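Local coordinates for uncharacterized protein (Parabacteroides merdae ATCC 43184, PDB 5BMT) that is of unknown function but combines a domain of an OB-type lipoprotein family with an immunoglobulin-like fold, at residues Val57-Ala62 against Gly71-Thr76; Met96-Glu101 against Cys160-Lys165; Val204-Lys209 against Lys228-Ser233. One frame throughout, in Å; residues are numbered along the deposited sequence.

Interaction 1 of 3, residues Val57-Ala62 against Gly71-Thr76; sequences VDFDSA and GFYVAT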
ATOM      1  N   VAL A  57      17.366   8.300  12.762  1.00 18.11           N
ATOM      2  CA  VAL A  57      18.048   7.386  13.674  1.00 16.65           C
ATOM      3  C   VAL A  57      19.404   7.988  14.022  1.00 21.03           C
ATOM      4  O   VAL A  57      20.161   8.346  13.111  1.00 21.56           O
ATOM      5  CB  VAL A  57      18.219   5.975  13.062  1.00 18.82           C
ATOM      6  CG1 VAL A  57      19.078   5.071  13.960  1.00 18.01           C
ATOM      7  CG2 VAL A  57      16.860   5.336  12.775  1.00 18.01           C
ATOM      8  N   ASP A  58      19.729   8.055  15.327  1.00 18.93           N
ATOM      9  CA  ASP A  58      21.056   8.455  15.806  1.00 19.38           C
ATOM     10  C   ASP A  58      21.802   7.157  16.067  1.00 23.04           C
ATOM     11  O   ASP A  58      21.589   6.515  17.089  1.00 22.82           O
ATOM     12  CB  ASP A  58      20.928   9.327  17.071  1.00 21.01           C
ATOM     13  CG  ASP A  58      22.263   9.804  17.651  1.00 34.22           C
ATOM     14  OD1 ASP A  58      23.330   9.449  17.080  1.00 34.71           O
ATOM     15  OD2 ASP A  58      22.242  10.481  18.701  1.00 36.03           O
ATOM     16  N   PHE A  59      22.637   6.738  15.114  1.00 22.59           N
ATOM     17  CA  PHE A  59      23.366   5.475  15.211  1.00 22.38           C
ATOM     18  C   PHE A  59      24.390   5.456  16.351  1.00 29.40           C
ATOM     19  O   PHE A  59      24.773   4.368  16.794  1.00 30.10           O
ATOM     20  CB  PHE A  59      24.061   5.182  13.860  1.00 23.41           C
ATOM     21  CG  PHE A  59      23.053   4.827  12.792  1.00 22.01           C
ATOM     22  CD1 PHE A  59      22.502   3.556  12.729  1.00 23.61           C
ATOM     23  CD2 PHE A  59      22.637   5.777  11.858  1.00 22.01           C
ATOM     24  CE1 PHE A  59      21.507   3.248  11.782  1.00 23.75           C
ATOM     25  CE2 PHE A  59      21.665   5.468  10.907  1.00 22.02           C
ATOM     26  CZ  PHE A  59      21.087   4.212  10.888  1.00 21.07           C
ATOM     27  N   ASP A  60      24.782   6.638  16.849  1.00 26.29           N
ATOM     28  CA  ASP A  60      25.802   6.756  17.899  1.00 27.06           C
ATOM     29  C   ASP A  60      25.220   6.872  19.327  1.00 30.94           C
ATOM     30  O   ASP A  60      25.996   6.983  20.279  1.00 31.15           O
ATOM     31  CB  ASP A  60      26.688   7.977  17.607  1.00 29.29           C
ATOM     32  CG  ASP A  60      27.449   7.925  16.290  1.00 43.17           C
ATOM     33  OD1 ASP A  60      27.800   6.807  15.846  1.00 43.48           O
ATOM     34  OD2 ASP A  60      27.717   9.005  15.717  1.00 50.05           O
ATOM     35  N   SER A  61      23.882   6.844  19.494  1.00 27.01           N
ATOM     36  CA  SER A  61      23.282   7.014  20.824  1.00 25.91           C
ATOM     37  C   SER A  61      23.463   5.799  21.721  1.00 30.34           C
ATOM     38  O   SER A  61      23.642   4.687  21.222  1.00 28.78           O
ATOM     39  CB  SER A  61      21.793   7.304  20.691  1.00 28.19           C
ATOM     40  OG  SER A  61      21.081   6.147  20.277  1.00 30.75           O
ATOM     41  N   ALA A  62      23.383   6.009  23.062  1.00 29.62           N
ATOM     42  CA  ALA A  62      23.450   4.922  24.044  1.00 29.99           C
ATOM     43  C   ALA A  62      22.261   3.961  23.846  1.00 31.49           C
ATOM     44  O   ALA A  62      22.434   2.750  23.964  1.00 31.25           O
ATOM     45  CB  ALA A  62      23.471   5.479  25.468  1.00 31.45           C
ATOM     46  N   GLY A  71      16.647  -5.626  18.271  1.00 18.23           N
ATOM     47  CA  GLY A  71      15.837  -5.945  17.091  1.00 16.86           C
ATOM     48  C   GLY A  71      15.150  -4.742  16.450  1.00 18.34           C
ATOM     49  O   GLY A  71      14.273  -4.889  15.589  1.00 19.45           O
ATOM     50  N   PHE A  72      15.555  -3.538  16.869  1.00 16.94           N
ATOM     51  CA  PHE A  72      15.032  -2.274  16.320  1.00 16.19           C
ATOM     52  C   PHE A  72      16.040  -1.173  16.588  1.00 16.55           C
ATOM     53  O   PHE A  72      16.883  -1.288  17.501  1.00 16.36           O
ATOM     54  CB  PHE A  72      13.665  -1.906  16.998  1.00 16.23           C
ATOM     55  CG  PHE A  72      13.725  -1.836  18.517  1.00 15.75           C
ATOM     56  CD1 PHE A  72      14.153  -0.678  19.166  1.00 16.58           C
ATOM     57  CD2 PHE A  72      13.401  -2.942  19.293  1.00 16.14           C
ATOM     58  CE1 PHE A  72      14.266  -0.633  20.558  1.00 16.42           C
ATOM     59  CE2 PHE A  72      13.492  -2.886  20.689  1.00 17.85           C
ATOM     60  CZ  PHE A  72      13.923  -1.735  21.315  1.00 16.88           C
ATOM     61  N   TYR A  73      15.877  -0.060  15.852  1.00 14.53           N
ATOM     62  CA  TYR A  73      16.573   1.164  16.158  1.00 14.70           C
ATOM     63  C   TYR A  73      15.605   2.099  16.877  1.00 16.56           C
ATOM     64  O   TYR A  73      14.435   2.196  16.484  1.00 16.03           O
ATOM     65  CB  TYR A  73      17.093   1.860  14.890  1.00 16.35           C
ATOM     66  CG  TYR A  73      18.360   1.252  14.363  1.00 16.50           C
ATOM     67  CD1 TYR A  73      19.570   1.431  15.030  1.00 19.97           C
ATOM     68  CD2 TYR A  73      18.350   0.464  13.219  1.00 17.89           C
ATOM     69  CE1 TYR A  73      20.743   0.853  14.556  1.00 22.81           C
ATOM     70  CE2 TYR A  73      19.524  -0.118  12.730  1.00 19.78           C
ATOM     71  CZ  TYR A  73      20.709   0.067  13.412  1.00 24.92           C
ATOM     72  OH  TYR A  73      21.877  -0.524  12.960  1.00 29.28           O
ATOM     73  N   VAL A  74      16.103   2.820  17.879  1.00 16.19           N
ATOM     74  CA  VAL A  74      15.310   3.875  18.507  1.00 15.20           C
ATOM     75  C   VAL A  74      15.398   5.064  17.557  1.00 18.67           C
ATOM     76  O   VAL A  74      16.500   5.428  17.116  1.00 18.16           O
ATOM     77  CB  VAL A  74      15.820   4.233  19.922  1.00 18.71           C
ATOM     78  CG1 VAL A  74      15.061   5.443  20.476  1.00 20.04           C
ATOM     79  CG2 VAL A  74      15.703   3.031  20.868  1.00 19.00           C
ATOM     80  N   ALA A  75      14.255   5.649  17.213  1.00 16.25           N
ATOM     81  CA  ALA A  75      14.229   6.767  16.277  1.00 16.49           C
ATOM     82  C   ALA A  75      13.355   7.868  16.809  1.00 19.68           C
ATOM     83  O   ALA A  75      12.549   7.659  17.715  1.00 19.56           O
ATOM     84  CB  ALA A  75      13.691   6.290  14.926  1.00 17.12           C
ATOM     85  N   THR A  76      13.516   9.056  16.251  1.00 18.50           N
ATOM     86  CA  THR A  76      12.600  10.140  16.577  1.00 19.02           C
ATOM     87  C   THR A  76      11.895  10.486  15.295  1.00 21.61           C
ATOM     88  O   THR A  76      12.415  10.279  14.185  1.00 20.28           O
ATOM     89  CB  THR A  76      13.293  11.344  17.207  1.00 27.59           C
ATOM     90  OG1 THR A  76      14.317  11.773  16.324  1.00 29.41           O
ATOM     91  CG2 THR A  76      13.844  11.033  18.593  1.00 31.46           C
TER
HETATM   92  O   HOH W   1      17.768   7.795  17.424  1.00 20.11           O

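Interaction 2 of 3, residues Met96-Glu101 against Cys160-Lys165; sequences MALDNE and CLRAQK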
HETATM    1  N   MSE A  96     -18.603  -2.195 -16.776  1.00 21.96           N
HETATM    2  CA  MSE A  96     -19.648  -1.222 -16.444  1.00 22.79           C
HETATM    3  C   MSE A  96     -19.160  -0.237 -15.385  1.00 25.67           C
HETATM    4  O   MSE A  96     -18.575  -0.664 -14.380  1.00 24.81           O
HETATM    5  CB  MSE A  96     -20.926  -1.905 -15.950  1.00 26.12           C
HETATM    6  CG  MSE A  96     -21.560  -2.858 -16.976  1.00 34.56           C
HETATM    7 SE   MSE A  96     -22.017  -2.030 -18.710  0.75 44.19          SE
HETATM    8  CE  MSE A  96     -23.133  -0.505 -18.058  1.00 40.22           C
ATOM      9  N   ALA A  97     -19.417   1.068 -15.590  1.00 22.86           N
ATOM     10  CA  ALA A  97     -19.001   2.062 -14.600  1.00 22.40           C
ATOM     11  C   ALA A  97     -19.817   1.904 -13.310  1.00 25.73           C
ATOM     12  O   ALA A  97     -21.022   1.622 -13.341  1.00 26.38           O
ATOM     13  CB  ALA A  97     -19.167   3.476 -15.162  1.00 23.14           C
ATOM     14  N   LEU A  98     -19.147   2.071 -12.176  1.00 21.52           N
ATOM     15  CA  LEU A  98     -19.776   2.063 -10.871  1.00 20.78           C
ATOM     16  C   LEU A  98     -20.475   3.382 -10.663  1.00 24.16           C
ATOM     17  O   LEU A  98     -20.116   4.367 -11.313  1.00 22.21           O
ATOM     18  CB  LEU A  98     -18.697   1.879  -9.782  1.00 20.50           C
ATOM     19  CG  LEU A  98     -17.835   0.623  -9.897  1.00 24.59           C
ATOM     20  CD1 LEU A  98     -16.795   0.608  -8.831  1.00 24.35           C
ATOM     21  CD2 LEU A  98     -18.683  -0.661  -9.853  1.00 28.54           C
ATOM     22  N   ASP A  99     -21.448   3.438  -9.742  1.00 24.00           N
ATOM     23  CA  ASP A  99     -22.074   4.722  -9.444  1.00 25.57           C
ATOM     24  C   ASP A  99     -21.002   5.668  -8.896  1.00 25.91           C
ATOM     25  O   ASP A  99     -20.175   5.241  -8.081  1.00 23.80           O
ATOM     26  CB  ASP A  99     -23.205   4.558  -8.422  1.00 29.43           C
ATOM     27  CG  ASP A  99     -24.395   3.724  -8.879  1.00 49.64           C
ATOM     28  OD1 ASP A  99     -24.640   3.650 -10.112  1.00 51.84           O
ATOM     29  OD2 ASP A  99     -25.109   3.187  -8.004  1.00 58.47           O
ATOM     30  N   ASN A 100     -20.958   6.913  -9.421  1.00 21.69           N
ATOM     31  CA  ASN A 100     -20.023   7.959  -8.985  1.00 20.28           C
ATOM     32  C   ASN A 100     -18.555   7.542  -9.217  1.00 20.85           C
ATOM     33  O   ASN A 100     -17.669   8.019  -8.516  1.00 18.13           O
ATOM     34  CB  ASN A 100     -20.255   8.324  -7.495  1.00 21.88           C
ATOM     35  CG  ASN A 100     -21.662   8.804  -7.232  1.00 36.79           C
ATOM     36  OD1 ASN A 100     -22.393   8.253  -6.405  1.00 36.51           O
ATOM     37  ND2 ASN A 100     -22.092   9.780  -7.993  1.00 28.88           N
ATOM     38  N   GLU A 101     -18.310   6.664 -10.198  1.00 18.27           N
ATOM     39  CA  GLU A 101     -16.950   6.218 -10.467  1.00 16.83           C
ATOM     40  C   GLU A 101     -16.054   7.368 -10.924  1.00 19.22           C
ATOM     41  O   GLU A 101     -16.496   8.260 -11.655  1.00 20.45           O
ATOM     42  CB  GLU A 101     -16.928   5.097 -11.511  1.00 18.99           C
ATOM     43  CG  GLU A 101     -15.537   4.487 -11.655  1.00 19.59           C
ATOM     44  CD  GLU A 101     -15.421   3.060 -12.130  1.00 24.51           C
ATOM     45  OE1 GLU A 101     -16.417   2.501 -12.640  1.00 21.28           O
ATOM     46  OE2 GLU A 101     -14.315   2.500 -11.993  1.00 21.18           O
ATOM     47  N   CYS A 160      -6.913  -4.913  -9.658  1.00 14.50           N
ATOM     48  CA  CYS A 160      -7.620  -3.778 -10.209  0.70 14.23           C
ATOM     49  C   CYS A 160      -8.043  -2.816  -9.111  1.00 17.94           C
ATOM     50  O   CYS A 160      -8.604  -3.227  -8.101  1.00 17.27           O
ATOM     51  CB  CYS A 160      -8.822  -4.248 -11.011  0.70 15.87           C
ATOM     52  SG  CYS A 160      -9.829  -2.897 -11.647  0.70 20.00           S
ATOM     53  N   LEU A 161      -7.785  -1.508  -9.324  1.00 14.18           N
ATOM     54  CA  LEU A 161      -8.189  -0.490  -8.355  1.00 13.35           C
ATOM     55  C   LEU A 161      -9.192   0.432  -9.009  1.00 14.82           C
ATOM     56  O   LEU A 161      -8.922   0.982 -10.098  1.00 16.47           O
ATOM     57  CB  LEU A 161      -7.011   0.331  -7.831  1.00 13.94           C
ATOM     58  CG  LEU A 161      -7.378   1.387  -6.766  1.00 17.57           C
ATOM     59  CD1 LEU A 161      -7.886   0.746  -5.477  1.00 17.33           C
ATOM     60  CD2 LEU A 161      -6.184   2.259  -6.451  1.00 22.17           C
ATOM     61  N   ARG A 162     -10.376   0.556  -8.376  1.00 13.23           N
ATOM     62  CA  ARG A 162     -11.399   1.476  -8.823  1.00 13.40           C
ATOM     63  C   ARG A 162     -11.835   2.364  -7.669  1.00 15.65           C
ATOM     64  O   ARG A 162     -11.651   2.007  -6.495  1.00 14.94           O
ATOM     65  CB  ARG A 162     -12.565   0.727  -9.474  1.00 14.86           C
ATOM     66  CG  ARG A 162     -12.022   0.100 -10.775  1.00 19.95           C
ATOM     67  CD  ARG A 162     -12.910  -0.897 -11.444  1.00 18.42           C
ATOM     68  NE  ARG A 162     -14.052  -0.245 -12.069  1.00 19.29           N
ATOM     69  CZ  ARG A 162     -14.955  -0.885 -12.805  1.00 24.43           C
ATOM     70  NH1 ARG A 162     -14.818  -2.180 -13.057  1.00 19.67           N
ATOM     71  NH2 ARG A 162     -15.971  -0.224 -13.337  1.00 20.05           N
ATOM     72  N   ALA A 163     -12.342   3.538  -8.004  1.00 15.48           N
ATOM     73  CA  ALA A 163     -12.715   4.546  -7.011  1.00 15.04           C
ATOM     74  C   ALA A 163     -14.106   5.083  -7.241  1.00 17.06           C
ATOM     75  O   ALA A 163     -14.506   5.260  -8.400  1.00 17.28           O
ATOM     76  CB  ALA A 163     -11.745   5.713  -7.080  1.00 16.70           C
ATOM     77  N   GLN A 164     -14.774   5.431  -6.142  1.00 15.64           N
ATOM     78  CA  GLN A 164     -16.070   6.116  -6.187  1.00 15.33           C
ATOM     79  C   GLN A 164     -15.969   7.395  -5.388  1.00 18.57           C
ATOM     80  O   GLN A 164     -15.367   7.390  -4.311  1.00 18.06           O
ATOM     81  CB  GLN A 164     -17.212   5.261  -5.615  1.00 16.98           C
ATOM     82  CG  GLN A 164     -17.538   4.022  -6.450  1.00 19.74           C
ATOM     83  CD  GLN A 164     -18.519   3.141  -5.705  1.00 30.16           C
ATOM     84  OE1 GLN A 164     -18.183   2.512  -4.699  1.00 25.37           O
ATOM     85  NE2 GLN A 164     -19.760   3.089  -6.172  1.00 24.25           N
ATOM     86  N   LYS A 165     -16.564   8.485  -5.890  1.00 17.39           N
ATOM     87  CA  LYS A 165     -16.588   9.728  -5.122  1.00 18.06           C
ATOM     88  C   LYS A 165     -17.638   9.588  -4.015  1.00 20.40           C
ATOM     89  O   LYS A 165     -18.771   9.178  -4.310  1.00 22.35           O
ATOM     90  CB  LYS A 165     -16.896  10.937  -6.030  1.00 19.52           C
ATOM     91  CG  LYS A 165     -16.537  12.285  -5.385  1.00 21.63           C
ATOM     92  CD  LYS A 165     -17.071  13.493  -6.180  1.00 27.95           C
ATOM     93  CE  LYS A 165     -16.528  13.609  -7.578  1.00 34.82           C
ATOM     94  NZ  LYS A 165     -17.056  14.831  -8.256  1.00 34.67           N
TER
HETATM   95  O   HOH W   2     -12.342   3.901 -10.765  1.00 18.79           O

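Interaction 3 of 3, residues Val204-Lys209 against Lys228-Ser233; sequences VSYRVK and KISQFS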
ATOM      1  N   VAL A 204       6.970 -12.952  -6.165  1.00 16.15           N
ATOM      2  CA  VAL A 204       5.681 -12.682  -6.796  1.00 15.41           C
ATOM      3  C   VAL A 204       5.804 -11.339  -7.479  1.00 16.96           C
ATOM      4  O   VAL A 204       6.366 -10.414  -6.893  1.00 17.20           O
ATOM      5  CB  VAL A 204       4.516 -12.698  -5.786  1.00 17.33           C
ATOM      6  CG1 VAL A 204       3.230 -12.122  -6.403  1.00 17.52           C
ATOM      7  CG2 VAL A 204       4.271 -14.113  -5.274  1.00 17.74           C
ATOM      8  N   SER A 205       5.276 -11.236  -8.699  1.00 15.42           N
ATOM      9  CA  SER A 205       5.235  -9.991  -9.469  1.00 15.17           C
ATOM     10  C   SER A 205       3.795  -9.634  -9.720  1.00 17.28           C
ATOM     11  O   SER A 205       3.005 -10.502 -10.118  1.00 16.04           O
ATOM     12  CB  SER A 205       5.958 -10.145 -10.806  1.00 18.34           C
ATOM     13  OG  SER A 205       7.340 -10.400 -10.643  1.00 19.90           O
ATOM     14  N   TYR A 206       3.437  -8.374  -9.503  1.00 15.03           N
ATOM     15  CA  TYR A 206       2.065  -7.966  -9.784  1.00 14.65           C
ATOM     16  C   TYR A 206       2.024  -6.520 -10.258  1.00 18.06           C
ATOM     17  O   TYR A 206       2.997  -5.770 -10.120  1.00 17.28           O
ATOM     18  CB  TYR A 206       1.154  -8.162  -8.555  1.00 15.02           C
ATOM     19  CG  TYR A 206       1.357  -7.114  -7.477  1.00 14.20           C
ATOM     20  CD1 TYR A 206       2.327  -7.277  -6.486  1.00 16.34           C
ATOM     21  CD2 TYR A 206       0.566  -5.968  -7.433  1.00 14.05           C
ATOM     22  CE1 TYR A 206       2.543  -6.291  -5.516  1.00 16.19           C
ATOM     23  CE2 TYR A 206       0.717  -5.013  -6.419  1.00 14.04           C
ATOM     24  CZ  TYR A 206       1.744  -5.152  -5.495  1.00 16.74           C
ATOM     25  OH  TYR A 206       1.956  -4.154  -4.573  1.00 17.05           O
ATOM     26  N   ARG A 207       0.894  -6.136 -10.826  1.00 15.29           N
ATOM     27  CA  ARG A 207       0.673  -4.749 -11.192  1.00 14.97           C
ATOM     28  C   ARG A 207      -0.766  -4.403 -10.870  1.00 16.15           C
ATOM     29  O   ARG A 207      -1.577  -5.314 -10.668  1.00 16.12           O
ATOM     30  CB  ARG A 207       0.995  -4.492 -12.656  1.00 16.38           C
ATOM     31  CG  ARG A 207       0.090  -5.316 -13.549  1.00 18.18           C
ATOM     32  CD  ARG A 207       0.472  -5.084 -14.975  1.00 24.65           C
ATOM     33  NE  ARG A 207      -0.409  -5.826 -15.864  1.00 25.98           N
ATOM     34  CZ  ARG A 207      -0.445  -5.632 -17.176  1.00 40.45           C
ATOM     35  NH1 ARG A 207       0.310  -4.697 -17.735  1.00 33.63           N
ATOM     36  NH2 ARG A 207      -1.265  -6.339 -17.932  1.00 32.71           N
ATOM     37  N   VAL A 208      -1.091  -3.111 -10.866  1.00 12.94           N
ATOM     38  CA  VAL A 208      -2.441  -2.647 -10.570  1.00 13.23           C
ATOM     39  C   VAL A 208      -2.976  -1.923 -11.784  1.00 17.09           C
ATOM     40  O   VAL A 208      -2.352  -0.958 -12.235  1.00 17.76           O
ATOM     41  CB  VAL A 208      -2.480  -1.744  -9.316  1.00 15.57           C
ATOM     42  CG1 VAL A 208      -3.911  -1.252  -9.042  1.00 15.53           C
ATOM     43  CG2 VAL A 208      -1.952  -2.486  -8.092  1.00 15.62           C
ATOM     44  N   LYS A 209      -4.147  -2.376 -12.297  1.00 13.85           N
ATOM     45  CA  LYS A 209      -4.796  -1.699 -13.397  1.00 14.86           C
ATOM     46  C   LYS A 209      -5.878  -0.759 -12.848  1.00 17.93           C
ATOM     47  O   LYS A 209      -6.420  -0.960 -11.752  1.00 17.33           O
ATOM     48  CB  LYS A 209      -5.329  -2.695 -14.408  1.00 20.10           C
ATOM     49  CG  LYS A 209      -6.597  -3.403 -14.102  1.00 25.62           C
ATOM     50  CD  LYS A 209      -7.075  -4.048 -15.441  1.00 25.21           C
ATOM     51  CE  LYS A 209      -8.567  -4.255 -15.486  1.00 44.55           C
ATOM     52  NZ  LYS A 209      -8.930  -5.651 -15.859  1.00 52.25           N
ATOM     53  N   LYS A 228       3.515   0.345 -12.647  1.00 15.52           N
ATOM     54  CA  LYS A 228       4.731  -0.409 -12.845  1.00 16.89           C
ATOM     55  C   LYS A 228       4.583  -1.747 -12.124  1.00 18.05           C
ATOM     56  O   LYS A 228       3.710  -1.900 -11.246  1.00 18.17           O
ATOM     57  CB  LYS A 228       5.931   0.341 -12.241  1.00 19.52           C
ATOM     58  CG  LYS A 228       6.279   1.623 -12.942  1.00 29.95           C
ATOM     59  CD  LYS A 228       7.684   2.089 -12.550  1.00 46.29           C
ATOM     60  CE  LYS A 228       7.801   2.700 -11.166  1.00 63.98           C
ATOM     61  NZ  LYS A 228       9.213   2.723 -10.700  1.00 76.11           N
ATOM     62  N   ILE A 229       5.436  -2.709 -12.463  1.00 16.16           N
ATOM     63  CA  ILE A 229       5.421  -3.980 -11.776  1.00 14.76           C
ATOM     64  C   ILE A 229       6.021  -3.818 -10.367  1.00 18.59           C
ATOM     65  O   ILE A 229       7.037  -3.133 -10.165  1.00 20.03           O
ATOM     66  CB  ILE A 229       6.180  -5.031 -12.618  1.00 17.38           C
ATOM     67  CG1 ILE A 229       5.409  -5.308 -13.938  1.00 18.49           C
ATOM     68  CG2 ILE A 229       6.460  -6.338 -11.814  1.00 20.16           C
ATOM     69  CD1 ILE A 229       6.280  -5.951 -15.048  1.00 25.65           C
ATOM     70  N   SER A 230       5.356  -4.431  -9.389  1.00 15.37           N
ATOM     71  CA  SER A 230       5.804  -4.459  -7.999  0.50 14.60           C
ATOM     72  C   SER A 230       6.129  -5.892  -7.641  1.00 19.01           C
ATOM     73  O   SER A 230       5.513  -6.809  -8.188  1.00 18.62           O
ATOM     74  CB  SER A 230       4.716  -3.915  -7.080  0.50 17.27           C
ATOM     75  OG  SER A 230       4.183  -2.686  -7.532  0.50 19.57           O
ATOM     76  N   GLN A 231       7.128  -6.108  -6.798  1.00 16.29           N
ATOM     77  CA  GLN A 231       7.513  -7.490  -6.483  1.00 17.05           C
ATOM     78  C   GLN A 231       7.747  -7.666  -5.019  1.00 19.42           C
ATOM     79  O   GLN A 231       8.131  -6.716  -4.318  1.00 20.67           O
ATOM     80  CB  GLN A 231       8.816  -7.856  -7.223  1.00 18.55           C
ATOM     81  CG  GLN A 231       8.639  -7.853  -8.736  1.00 20.12           C
ATOM     82  CD  GLN A 231       9.916  -8.162  -9.479  1.00 32.31           C
ATOM     83  OE1 GLN A 231      11.004  -7.689  -9.129  1.00 28.61           O
ATOM     84  NE2 GLN A 231       9.779  -8.928 -10.543  1.00 23.87           N
ATOM     85  N   PHE A 232       7.552  -8.894  -4.554  1.00 16.00           N
ATOM     86  CA  PHE A 232       7.869  -9.220  -3.168  1.00 16.15           C
ATOM     87  C   PHE A 232       8.390 -10.636  -3.082  1.00 19.04           C
ATOM     88  O   PHE A 232       8.071 -11.492  -3.911  1.00 17.76           O
ATOM     89  CB  PHE A 232       6.701  -8.990  -2.195  1.00 16.94           C
ATOM     90  CG  PHE A 232       5.419  -9.724  -2.520  1.00 16.15           C
ATOM     91  CD1 PHE A 232       5.191 -11.003  -2.029  1.00 16.72           C
ATOM     92  CD2 PHE A 232       4.417  -9.108  -3.266  1.00 16.35           C
ATOM     93  CE1 PHE A 232       3.997 -11.661  -2.295  1.00 17.25           C
ATOM     94  CE2 PHE A 232       3.222  -9.772  -3.528  1.00 16.63           C
ATOM     95  CZ  PHE A 232       3.013 -11.036  -3.024  1.00 16.62           C
ATOM     96  N   SER A 233       9.218 -10.881  -2.073  1.00 17.77           N
ATOM     97  CA  SER A 233       9.779 -12.204  -1.872  1.00 18.21           C
ATOM     98  C   SER A 233       8.767 -13.104  -1.168  1.00 19.91           C
ATOM     99  O   SER A 233       8.040 -12.639  -0.281  1.00 19.76           O
ATOM    100  CB  SER A 233      11.054 -12.100  -1.027  1.00 21.34           C
ATOM    101  OG  SER A 233      11.566 -13.392  -0.722  1.00 26.93           O
TER

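Interaction 1 of 3, residues Val57-Ala62 against Gly71-Thr76
Two N-H groups grip Asp-58 O, the best-held polar atom: Asn-64 ND2 and, weakly, Ser-61 N at 3.3 Å, closing a type I turn from Asp-58 to Ser-61. The carboxylate of Asp-58 bonds within the same bend: its OD1 accepts from Asp-60 N at 3.2 Å, from above the carboxylate plane, an Asx turn. Between the segments, one water accepts from Asp-58 N (2.9 Å) and donates to Val-74 O (2.7 Å), while Asn-64 OD1 receives Val-74 N, so Asn-64 ties both sides together. The apolar part is a T-shaped stack. Phe-59 brings its edge to one face of the Tyr-73 ring, Phe-59 CE1 lying 3.7 Å from Tyr-73 CZ with the planes at 76°. Val-57 CG1 lies over the centre of the Phe-59 ring and 3.8 Å from Tyr-73 CD1; Val-57 CG2 meets Ala-75 CB at 3.9 Å. An alanine in place of Tyr-73 would remove the ring and probably cost Phe-59 CE1 and Val-57 CG1 a packing partner. The sheet order, with strand 73-79 antiparallel to 50-57 and parallel to 34-35, is consistent with an OB fold; the contact packs the start of the loop between the fourth and fifth strands against the fifth.

Interaction 2 of 3, residues Met96-Glu101 against Cys160-Lys165
The guanidinium of Arg-162 and the carboxylate of Glu-101 lie nearly coplanar, 17° apart, and within these two segments the polar partners of the guanidinium come to its edge, with Leu-98 CG approaching NH2 obliquely. The grip is side-on and bidentate: NE donates to Glu-101 OE2 at 2.8 Å and NH2 to Glu-101 OE1 at 2.8 Å, each bond straight (170°) and each using a syn lone pair. NH2 also donates to the carbonyl O of Met-96, a selenomethionine here, at 2.8 Å and from above that carbonyl's plane, while NH1 reaches Asp-94 O. All three guanidinium nitrogens are therefore engaged.

Glu-101 is held as firmly. Its side chain leaves with CG anti to the backbone N and runs out extended, which carries OE1 to Leu-98 N as well (2.8 Å), bracing a type II turn from Leu-98 to Glu-101 from within. OE2 stands 2.7 Å from a water that accepts from Ala-163 N. With so many donors around a buried carboxylate, the charged form is probably stabilised.

Beyond the salt bridge, the turn is fastened to the strand. Asn-100, with positive phi (62°) as the third residue of such a turn often has, offers its O to Lys-165 N at 2.9 Å. Gln-164 CG passes beside Asp-99 O, and its NE2 donates to that oxygen at 2.9 Å, in the carbonyl plane and on a lone pair. Glu-101 and Gln-164 form a non-hydrogen-bonded antiparallel pair.

In the sheet, the short strand 101-102 continues the pairing with 153-167 through Leu-102 and Ala-163. Arg-162 bonds through its backbone to Ile-138 of strand 134-140, and its side chain packs on Pro-211 of strand 203-214 and on Ile-221 and Trp-224 of strand 221-233.

Interaction 3 of 3, residues Val204-Lys209 against Lys228-Ser233
Strands 204-209 and 230-233 run antiparallel, their axes approaching to 4.8 Å at 152°, with Val-204/Phe-232 and Tyr-206/Ser-230 as hydrogen-bonded pairs and Ser-205/Gln-231 as the non-hydrogen-bonded pair between them. The four backbone bonds are well formed; the straightest, Ser-230 N to Tyr-206 O, measures 2.8 Å.

On the face bearing Val-204, Tyr-206, Ser-230 and Phe-232, both aromatic residues adopt the crowded first torsion, CG between the backbone N and the carbonyl carbon (chi1 75° for Tyr-206, 56° for Phe-232), and each ring has its cross-strand partner over one face. Val-204 CB lies over the Phe-232 ring, 3.8 Å from its centroid, and Val-204 CG1 touches Phe-232 CZ at 3.6 Å. Ser-230 CB makes the matching CH-pi contact, 3.9 Å from the Tyr-206 centroid. The side chains of Tyr-206 and Phe-232 cross at about a right angle, Tyr-206 CD1 coming to the edge of the Phe-232 ring at CE2 (4.0 Å). On the reverse face, Gln-231 stretches out extended and its NE2 donates to Ser-205 OG at 2.9 Å, while Ile-229 CG2 rests on Ser-205 CB at 4.0 Å.

The hairpin is thus two-faced. Its aromatic side meets strand 106-113, where Phe-232 packs on Leu-111 and Phe-113 and the hydroxyls of Tyr-206 and Ser-230 find partners in Ser-109, so the polar groups carried into this layer are satisfied rather than buried bare.

Overall arrangement
Interaction 3 lies nearest the chain's centre and interaction 1 farthest from it, in the OB-like part of the chain; the nearest atoms of interactions 1 and 3 are about 18 Å apart. Interactions 2 and 3 share one sheet: strands 153-167 and 203-214 are neighbours, joined by a probable hydrogen bond from Leu-161 N to Lys-209 O at 2.8 Å and by packing of Leu-161 on Val-208. The chemistry differs with place. Interaction 1 spans its loop and strand by a ring stack and a water; interaction 2 pins a loop with a buried ion pair and carbonyl bonds; interaction 3 relies on regular backbone pairing, with CH-pi packing on one face. Each is partly buried.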